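Local coordinates for protein fructosyl amine: oxygen oxidoreductase (Aspergillus fumigatus, PDB 3DJE) that oxidises fructosyl amino acids (Amadori products) with the help of FAD, acting as a fructosamine oxidase that deglycates its substrates, at residues A[52-56]-A[366-370]; A[238-244]-A[327-333]. All coordinates share one frame. Residue numbers count along the deposited sequence, not the author numbering.

Along the chain the order is 52-56, 238-244, 327-333, 366-370, so contact 2 forms entirely between the two halves of contact 1. Contact 1 brings the edge strand 53-55 of a small antiparallel sheet to the turn between strand 356-360, part of the FAD-binding Rossmann-type sheet, and helix 373-382; it holds the flavin ring. Contact 2 pairs strands 232-242 and 331-339 in the large mixed sheet. The centres of contacts 1 and 2 are 21 Å apart and their nearest atoms about 6 Å. The FAD-binding loop spans the gap: R333 NH1 hydrogen-bonds S46 O, K53 NZ hydrogen-bonds A47 O. The L238 side chain is about 4 Å from FAD at the nearest atoms.

Contact 1. Residues A[52-56]-A[366-370]; sequences NKVIS and GFKYL. With FAD (flavin-adenine dinucleotide), chain C; FSA (1-S-(carboxymethyl)-1-thio-beta-D-fructopyranose), chain D.
Both segments present backbone to the pyrimidine end of the flavin. Residues 53-55 are an extended edge strand; 367-369 form a 3-10 turn (L370 N to F367 O 2.9 Å). The CA atoms of I55 and K368 lie 5.5 Å apart. V54 N gives a hydrogen bond to FAD O4 (2.7 Å) and V54 O takes one from FAD N3 (3.0 Å); F367 N gives to FAD N1 (3.2 Å), K368 N to FAD O2 (2.8 Å) and G366 N to FAD O3' (2.9 Å). Turn amides aimed at N1 and O2 are consistent with stabilising a reduced flavin in this MSOX/MTOX-family oxidase. A CB on G366 would be crowded by FAD O3', so glycine suits the place. Non-hydrogen-bonded contacts join the segments directly: S56 O to K368 CD (3.4 Å), I55 CD1 to K368 CB (3.6 Å), K53 CG to F367 CD2 (3.7 Å). K368 (p, t, p, p) curls NZ onto FAD O2 (2.9 Å), the FSA carboxylate OAB (2.6 Å) and R365 O. K53 NZ leads away from 366-370, along the flavin (FAD C9A 3.3 Å), to D50 (salt bridge) and A47 O, bonding FAD O2' weakly (3.4 Å).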
loop_
_atom_site.group_PDB
_atom_site.type_symbol
_atom_site.label_atom_id
_atom_site.label_comp_id
_atom_site.label_asym_id
_atom_site.label_seq_id
_atom_site.Cartn_x
_atom_site.Cartn_y
_atom_site.Cartn_z
ATOM N N ASN A 52 4.421 -1.826 -9.931
ATOM C CA ASN A 52 3.888 -0.478 -10.035
ATOM C C ASN A 52 2.838 -0.195 -9.000
ATOM O O ASN A 52 2.091 -1.086 -8.573
ATOM C CB ASN A 52 3.336 -0.185 -11.432
ATOM C CG ASN A 52 2.608 -1.376 -12.029
ATOM O OD1 ASN A 52 1.844 -2.064 -11.344
ATOM N ND2 ASN A 52 2.855 -1.632 -13.310
ATOM N N LYS A 53 2.814 1.066 -8.605
ATOM C CA LYS A 53 1.786 1.613 -7.720
ATOM C C LYS A 53 1.359 2.968 -8.264
ATOM O O LYS A 53 2.161 3.696 -8.873
ATOM C CB LYS A 53 2.306 1.792 -6.283
ATOM C CG LYS A 53 2.707 0.499 -5.552
ATOM C CD LYS A 53 1.523 -0.373 -5.159
ATOM C CE LYS A 53 2.010 -1.415 -4.169
ATOM N NZ LYS A 53 1.027 -2.503 -3.889
ATOM N N VAL A 54 0.104 3.329 -8.011
ATOM C CA VAL A 54 -0.395 4.635 -8.435
ATOM C C VAL A 54 0.147 5.727 -7.504
ATOM O O VAL A 54 0.111 5.584 -6.274
ATOM C CB VAL A 54 -1.937 4.697 -8.404
ATOM C CG1 VAL A 54 -2.413 6.029 -8.976
ATOM C CG2 VAL A 54 -2.543 3.571 -9.207
ATOM N N ILE A 55 0.605 6.821 -8.102
ATOM C CA ILE A 55 1.000 8.021 -7.368
ATOM C C ILE A 55 0.071 9.158 -7.803
ATOM O O ILE A 55 0.117 9.601 -8.952
ATOM C CB ILE A 55 2.476 8.406 -7.663
ATOM C CG1 ILE A 55 3.414 7.196 -7.485
ATOM C CG2 ILE A 55 2.885 9.648 -6.840
ATOM C CD1 ILE A 55 3.420 6.584 -6.092
ATOM N N SER A 56 -0.778 9.594 -6.883
ATOM C CA SER A 56 -1.746 10.659 -7.160
ATOM C C SER A 56 -2.176 11.350 -5.874
ATOM O O SER A 56 -1.975 10.819 -4.784
ATOM C CB SER A 56 -2.973 10.090 -7.865
ATOM O OG SER A 56 -3.922 9.645 -6.914
ATOM N N GLY A 366 -0.856 3.518 1.304
ATOM C CA GLY A 366 0.366 4.066 1.866
ATOM C C GLY A 366 1.613 4.034 0.997
ATOM O O GLY A 366 2.642 4.582 1.410
ATOM N N PHE A 367 1.580 3.395 -0.177
ATOM C CA PHE A 367 2.849 3.264 -0.884
ATOM C C PHE A 367 3.408 4.605 -1.323
ATOM O O PHE A 367 4.623 4.850 -1.233
ATOM C CB PHE A 367 2.854 2.324 -2.087
ATOM C CG PHE A 367 4.244 2.187 -2.663
ATOM C CD1 PHE A 367 5.176 1.354 -2.038
ATOM C CD2 PHE A 367 4.666 3.006 -3.707
ATOM C CE1 PHE A 367 6.515 1.287 -2.498
ATOM C CE2 PHE A 367 5.993 2.939 -4.181
ATOM C CZ PHE A 367 6.913 2.090 -3.563
ATOM N N LYS A 368 2.517 5.448 -1.811
ATOM C CA LYS A 368 2.945 6.713 -2.403
ATOM C C LYS A 368 3.729 7.582 -1.420
ATOM O O LYS A 368 4.429 8.494 -1.855
ATOM C CB LYS A 368 1.759 7.475 -2.994
ATOM C CG LYS A 368 0.742 7.933 -1.983
ATOM C CD LYS A 368 -0.503 8.532 -2.675
ATOM C CE LYS A 368 -1.429 7.485 -3.286
ATOM N NZ LYS A 368 -2.063 6.584 -2.260
ATOM N N TYR A 369 3.611 7.303 -0.115
ATOM C CA TYR A 369 4.351 8.056 0.922
ATOM C C TYR A 369 5.755 7.525 1.215
ATOM O O TYR A 369 6.447 8.021 2.126
ATOM C CB TYR A 369 3.519 8.132 2.216
ATOM C CG TYR A 369 2.139 8.678 1.959
ATOM C CD1 TYR A 369 1.887 10.050 2.019
ATOM C CD2 TYR A 369 1.089 7.825 1.622
ATOM C CE1 TYR A 369 0.623 10.556 1.759
ATOM C CE2 TYR A 369 -0.167 8.319 1.366
ATOM C CZ TYR A 369 -0.401 9.669 1.426
ATOM O OH TYR A 369 -1.675 10.126 1.154
ATOM N N LEU A 370 6.206 6.548 0.436
ATOM C CA LEU A 370 7.554 6.012 0.627
ATOM C C LEU A 370 8.641 7.095 0.782
ATOM O O LEU A 370 9.492 6.991 1.673
ATOM C CB LEU A 370 7.927 5.045 -0.504
ATOM C CG LEU A 370 9.363 4.491 -0.463
ATOM C CD1 LEU A 370 9.646 3.678 0.803
ATOM C CD2 LEU A 370 9.706 3.668 -1.709
HETATM P PA FAD C . 4.447 -3.523 4.113
HETATM O O1A FAD C . 5.160 -2.797 3.056
HETATM O O2A FAD C . 3.558 -4.662 3.725
HETATM O O5B FAD C . 5.582 -3.985 5.113
HETATM C C5B FAD C . 5.332 -4.834 6.236
HETATM C C4B FAD C . 6.656 -5.540 6.559
HETATM O O4B FAD C . 6.396 -6.187 7.818
HETATM C C3B FAD C . 6.883 -6.654 5.510
HETATM O O3B FAD C . 8.122 -6.461 4.809
HETATM C C2B FAD C . 6.910 -7.915 6.390
HETATM O O2B FAD C . 7.909 -8.885 5.944
HETATM C C1B FAD C . 7.202 -7.325 7.798
HETATM N N9A FAD C . 6.899 -8.380 8.812
HETATM C C8A FAD C . 5.871 -9.255 8.836
HETATM N N7A FAD C . 6.017 -10.071 9.901
HETATM C C5A FAD C . 7.138 -9.709 10.542
HETATM C C6A FAD C . 7.803 -10.185 11.677
HETATM N N6A FAD C . 7.310 -11.244 12.360
HETATM N N1A FAD C . 8.942 -9.577 12.064
HETATM C C2A FAD C . 9.442 -8.536 11.387
HETATM N N3A FAD C . 8.834 -8.059 10.296
HETATM C C4A FAD C . 7.687 -8.632 9.862
HETATM N N1 FAD C . -0.655 2.340 -2.221
HETATM C C2 FAD C . -0.449 3.458 -3.026
HETATM O O2 FAD C . -0.019 4.516 -2.562
HETATM N N3 FAD C . -0.746 3.372 -4.387
HETATM C C4 FAD C . -1.251 2.208 -4.956
HETATM O O4 FAD C . -1.498 2.168 -6.168
HETATM C C4X FAD C . -1.470 1.096 -4.130
HETATM N N5 FAD C . -1.991 -0.082 -4.663
HETATM C C5X FAD C . -2.037 -1.228 -3.874
HETATM C C6 FAD C . -2.359 -2.439 -4.479
HETATM C C7 FAD C . -2.369 -3.611 -3.732
HETATM C C7M FAD C . -2.755 -4.913 -4.448
HETATM C C8 FAD C . -2.032 -3.584 -2.380
HETATM C C8M FAD C . -1.970 -4.902 -1.572
HETATM C C9 FAD C . -1.692 -2.363 -1.780
HETATM C C9A FAD C . -1.681 -1.178 -2.528
HETATM N N10 FAD C . -1.356 0.065 -1.951
HETATM C C10 FAD C . -1.167 1.176 -2.772
HETATM C "C1'" FAD C . -1.197 0.196 -0.496
HETATM C "C2'" FAD C . 0.282 0.094 -0.123
HETATM O "O2'" FAD C . 0.908 -0.963 -0.883
HETATM C "C3'" FAD C . 0.404 -0.180 1.374
HETATM O "O3'" FAD C . -0.458 0.728 2.091
HETATM C "C4'" FAD C . 1.832 0.033 1.887
HETATM O "O4'" FAD C . 2.799 -0.575 1.032
HETATM C "C5'" FAD C . 1.948 -0.577 3.289
HETATM O "O5'" FAD C . 3.266 -0.337 3.811
HETATM P P FAD C . 3.686 -0.939 5.237
HETATM O O1P FAD C . 2.670 -0.533 6.253
HETATM O O2P FAD C . 5.109 -0.587 5.415
HETATM O O3P FAD C . 3.591 -2.533 5.053
HETATM O OAB FSA D . -3.807 5.101 -3.422
HETATM C CAL FSA D . -4.070 4.945 -4.634
HETATM O OAA FSA D . -4.087 5.908 -5.443
HETATM C CAH FSA D . -4.410 3.575 -5.186
HETATM S SAK FSA D . -4.524 2.348 -3.923
HETATM C C1 FSA D . -5.002 1.031 -5.007
HETATM C C2 FSA D . -5.706 -0.092 -4.232
HETATM O O2 FSA D . -5.664 -1.308 -4.998
HETATM C C3 FSA D . -7.167 0.268 -3.941
HETATM O O3 FSA D . -7.908 0.354 -5.167
HETATM C C4 FSA D . -7.817 -0.716 -2.963
HETATM O O4 FSA D . -9.112 -0.226 -2.579
HETATM C C5 FSA D . -6.975 -0.903 -1.697
HETATM O O5 FSA D . -6.998 0.275 -0.885
HETATM C C6 FSA D . -5.547 -1.258 -2.086
HETATM O O6 FSA D . -5.024 -0.248 -2.967
#

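Contact 2. Residues A[238-244]-A[327-333]; sequences LVHIALK and RPFSFAR
Strand 238-242 runs antiparallel to 331-333 (axes of the short segments 4.6 Å apart at closest, 176° between N-to-C directions). Water 2 joins R327 NH1 (3.2 Å) to A242 O (2.6 Å); K244 NZ sits 3.4 Å from R327 NH2 over the guanidinium face, like charges offset by R327's salt bridge to E247. Water 1 joins P328 O (2.7 Å) to A242 N (2.9 Å). F329 offers its ring face to V239 CG1, 3.9 Å from the centroid (CH-pi). S330 (-95/-17) and F331 form a classic beta bulge opposite H240, shifting the register by one: S330 N bonds to H240 O (2.8 Å), H240 N to F331 O (2.8 Å). The F331 ring (chi1 t) points its edge at the H240 face, centroids 5.1 Å apart at 61°. A332 faces V239 in a non-hydrogen-bonded pair. R333 N bonds L238 O (3.0 Å), L238 N R333 O (3.1 Å). Direct bonding between these segments thus ends at the bulge and water takes over; the other edge of 238-244 stays bonded to 274-289.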
loop_
_atom_site.group_PDB
_atom_site.type_symbol
_atom_site.label_atom_id
_atom_site.label_comp_id
_atom_site.label_asym_id
_atom_site.label_seq_id
_atom_site.Cartn_x
_atom_site.Cartn_y
_atom_site.Cartn_z
ATOM N N LEU A 238 -3.938 -9.186 -7.277
ATOM C CA LEU A 238 -3.261 -8.670 -8.464
ATOM C C LEU A 238 -2.785 -9.814 -9.357
ATOM O O LEU A 238 -2.471 -10.917 -8.870
ATOM C CB LEU A 238 -2.074 -7.768 -8.064
ATOM C CG LEU A 238 -0.822 -8.431 -7.460
ATOM C CD1 LEU A 238 0.203 -8.871 -8.504
ATOM C CD2 LEU A 238 -0.159 -7.496 -6.423
ATOM N N VAL A 239 -2.737 -9.537 -10.657
ATOM C CA VAL A 239 -2.190 -10.473 -11.642
ATOM C C VAL A 239 -1.293 -9.714 -12.618
ATOM O O VAL A 239 -1.397 -8.493 -12.728
ATOM C CB VAL A 239 -3.308 -11.224 -12.453
ATOM C CG1 VAL A 239 -4.299 -11.892 -11.520
ATOM C CG2 VAL A 239 -4.014 -10.280 -13.443
ATOM N N HIS A 240 -0.421 -10.445 -13.309
ATOM C CA HIS A 240 0.305 -9.933 -14.475
ATOM C C HIS A 240 -0.098 -10.728 -15.724
ATOM O O HIS A 240 -0.320 -11.941 -15.647
ATOM C CB HIS A 240 1.809 -10.129 -14.299
ATOM C CG HIS A 240 2.421 -9.339 -13.176
ATOM N ND1 HIS A 240 3.786 -9.243 -13.007
ATOM C CD2 HIS A 240 1.865 -8.593 -12.188
ATOM C CE1 HIS A 240 4.046 -8.495 -11.945
ATOM N NE2 HIS A 240 2.898 -8.077 -11.438
ATOM N N ILE A 241 -0.145 -10.038 -16.855
ATOM C CA ILE A 241 -0.202 -10.667 -18.183
ATOM C C ILE A 241 1.052 -10.270 -18.973
ATOM O O ILE A 241 1.351 -9.086 -19.096
ATOM C CB ILE A 241 -1.491 -10.259 -18.931
ATOM C CG1 ILE A 241 -2.685 -10.937 -18.263
ATOM C CG2 ILE A 241 -1.426 -10.623 -20.445
ATOM C CD1 ILE A 241 -4.041 -10.459 -18.767
ATOM N N ALA A 242 1.785 -11.264 -19.485
ATOM C CA ALA A 242 3.003 -11.004 -20.265
ATOM C C ALA A 242 2.695 -10.777 -21.737
ATOM O O ALA A 242 2.170 -11.670 -22.417
ATOM C CB ALA A 242 4.004 -12.145 -20.119
ATOM N N LEU A 243 3.020 -9.589 -22.223
ATOM C CA LEU A 243 2.873 -9.284 -23.643
ATOM C C LEU A 243 4.024 -9.903 -24.425
ATOM O O LEU A 243 5.151 -9.975 -23.929
ATOM C CB LEU A 243 2.840 -7.774 -23.863
ATOM C CG LEU A 243 1.708 -6.957 -23.233
ATOM C CD1 LEU A 243 1.952 -5.486 -23.457
ATOM C CD2 LEU A 243 0.361 -7.371 -23.807
ATOM N N LYS A 244 3.732 -10.360 -25.643
ATOM C CA LYS A 244 4.765 -10.847 -26.553
ATOM C C LYS A 244 5.685 -9.689 -26.942
ATOM O O LYS A 244 5.230 -8.551 -27.021
ATOM C CB LYS A 244 4.123 -11.451 -27.807
ATOM C CG LYS A 244 3.206 -12.634 -27.524
ATOM C CD LYS A 244 2.714 -13.276 -28.819
ATOM C CE LYS A 244 1.344 -13.927 -28.638
ATOM N NZ LYS A 244 0.265 -12.922 -28.375
ATOM N N ARG A 327 -6.030 -14.189 -22.078
ATOM C CA ARG A 327 -4.615 -14.513 -21.905
ATOM C C ARG A 327 -4.341 -15.168 -20.548
ATOM O O ARG A 327 -4.895 -14.748 -19.525
ATOM C CB ARG A 327 -3.751 -13.255 -22.037
ATOM C CG ARG A 327 -3.838 -12.547 -23.373
ATOM C CD ARG A 327 -3.057 -13.242 -24.466
ATOM N NE ARG A 327 -3.029 -12.404 -25.667
ATOM C CZ ARG A 327 -2.054 -11.557 -25.986
ATOM N NH1 ARG A 327 -0.987 -11.423 -25.210
ATOM N NH2 ARG A 327 -2.146 -10.842 -27.098
ATOM N N PRO A 328 -3.476 -16.200 -20.530
ATOM C CA PRO A 328 -3.097 -16.764 -19.240
ATOM C C PRO A 328 -2.337 -15.733 -18.413
ATOM O O PRO A 328 -1.616 -14.898 -18.975
ATOM C CB PRO A 328 -2.157 -17.913 -19.619
ATOM C CG PRO A 328 -1.632 -17.554 -20.962
ATOM C CD PRO A 328 -2.807 -16.893 -21.648
ATOM N N PHE A 329 -2.519 -15.785 -17.098
ATOM C CA PHE A 329 -1.734 -14.941 -16.183
ATOM C C PHE A 329 -0.313 -15.477 -16.049
ATOM O O PHE A 329 -0.109 -16.693 -15.986
ATOM C CB PHE A 329 -2.378 -14.890 -14.801
ATOM C CG PHE A 329 -3.796 -14.388 -14.793
ATOM C CD1 PHE A 329 -4.237 -13.440 -15.719
ATOM C CD2 PHE A 329 -4.686 -14.833 -13.818
ATOM C CE1 PHE A 329 -5.550 -12.967 -15.692
ATOM C CE2 PHE A 329 -5.998 -14.359 -13.773
ATOM C CZ PHE A 329 -6.435 -13.430 -14.712
ATOM N N SER A 330 0.664 -14.573 -15.990
ATOM C CA SER A 330 2.063 -14.980 -15.808
ATOM C C SER A 330 2.476 -14.939 -14.333
ATOM O O SER A 330 3.510 -15.502 -13.957
ATOM C CB SER A 330 2.989 -14.078 -16.612
ATOM O OG SER A 330 2.812 -12.736 -16.201
ATOM N N PHE A 331 1.679 -14.243 -13.517
ATOM C CA PHE A 331 1.932 -14.089 -12.085
ATOM C C PHE A 331 0.626 -13.665 -11.419
ATOM O O PHE A 331 -0.187 -12.970 -12.029
ATOM C CB PHE A 331 3.032 -13.036 -11.843
ATOM C CG PHE A 331 3.338 -12.795 -10.378
ATOM C CD1 PHE A 331 3.991 -13.761 -9.625
ATOM C CD2 PHE A 331 2.965 -11.598 -9.761
ATOM C CE1 PHE A 331 4.275 -13.556 -8.257
ATOM C CE2 PHE A 331 3.233 -11.381 -8.411
ATOM C CZ PHE A 331 3.887 -12.357 -7.654
ATOM N N ALA A 332 0.440 -14.097 -10.176
ATOM C CA ALA A 332 -0.713 -13.695 -9.366
ATOM C C ALA A 332 -0.388 -13.781 -7.888
ATOM O O ALA A 332 0.297 -14.713 -7.445
ATOM C CB ALA A 332 -1.930 -14.575 -9.679
ATOM N N ARG A 333 -0.893 -12.825 -7.114
ATOM C CA ARG A 333 -0.767 -12.914 -5.663
ATOM C C ARG A 333 -1.801 -12.097 -4.918
ATOM O O ARG A 333 -2.412 -11.177 -5.469
ATOM C CB ARG A 333 0.631 -12.504 -5.185
ATOM C CG ARG A 333 0.874 -10.994 -5.063
ATOM C CD ARG A 333 2.156 -10.839 -4.296
ATOM N NE ARG A 333 2.672 -9.470 -4.147
ATOM C CZ ARG A 333 2.718 -8.826 -2.980
ATOM N NH1 ARG A 333 3.271 -7.626 -2.911
ATOM N NH2 ARG A 333 2.220 -9.386 -1.879
HETATM O O HOH W 1 0.841 -13.981 -19.697
HETATM O O HOH W 2 0.140 -13.232 -22.798
#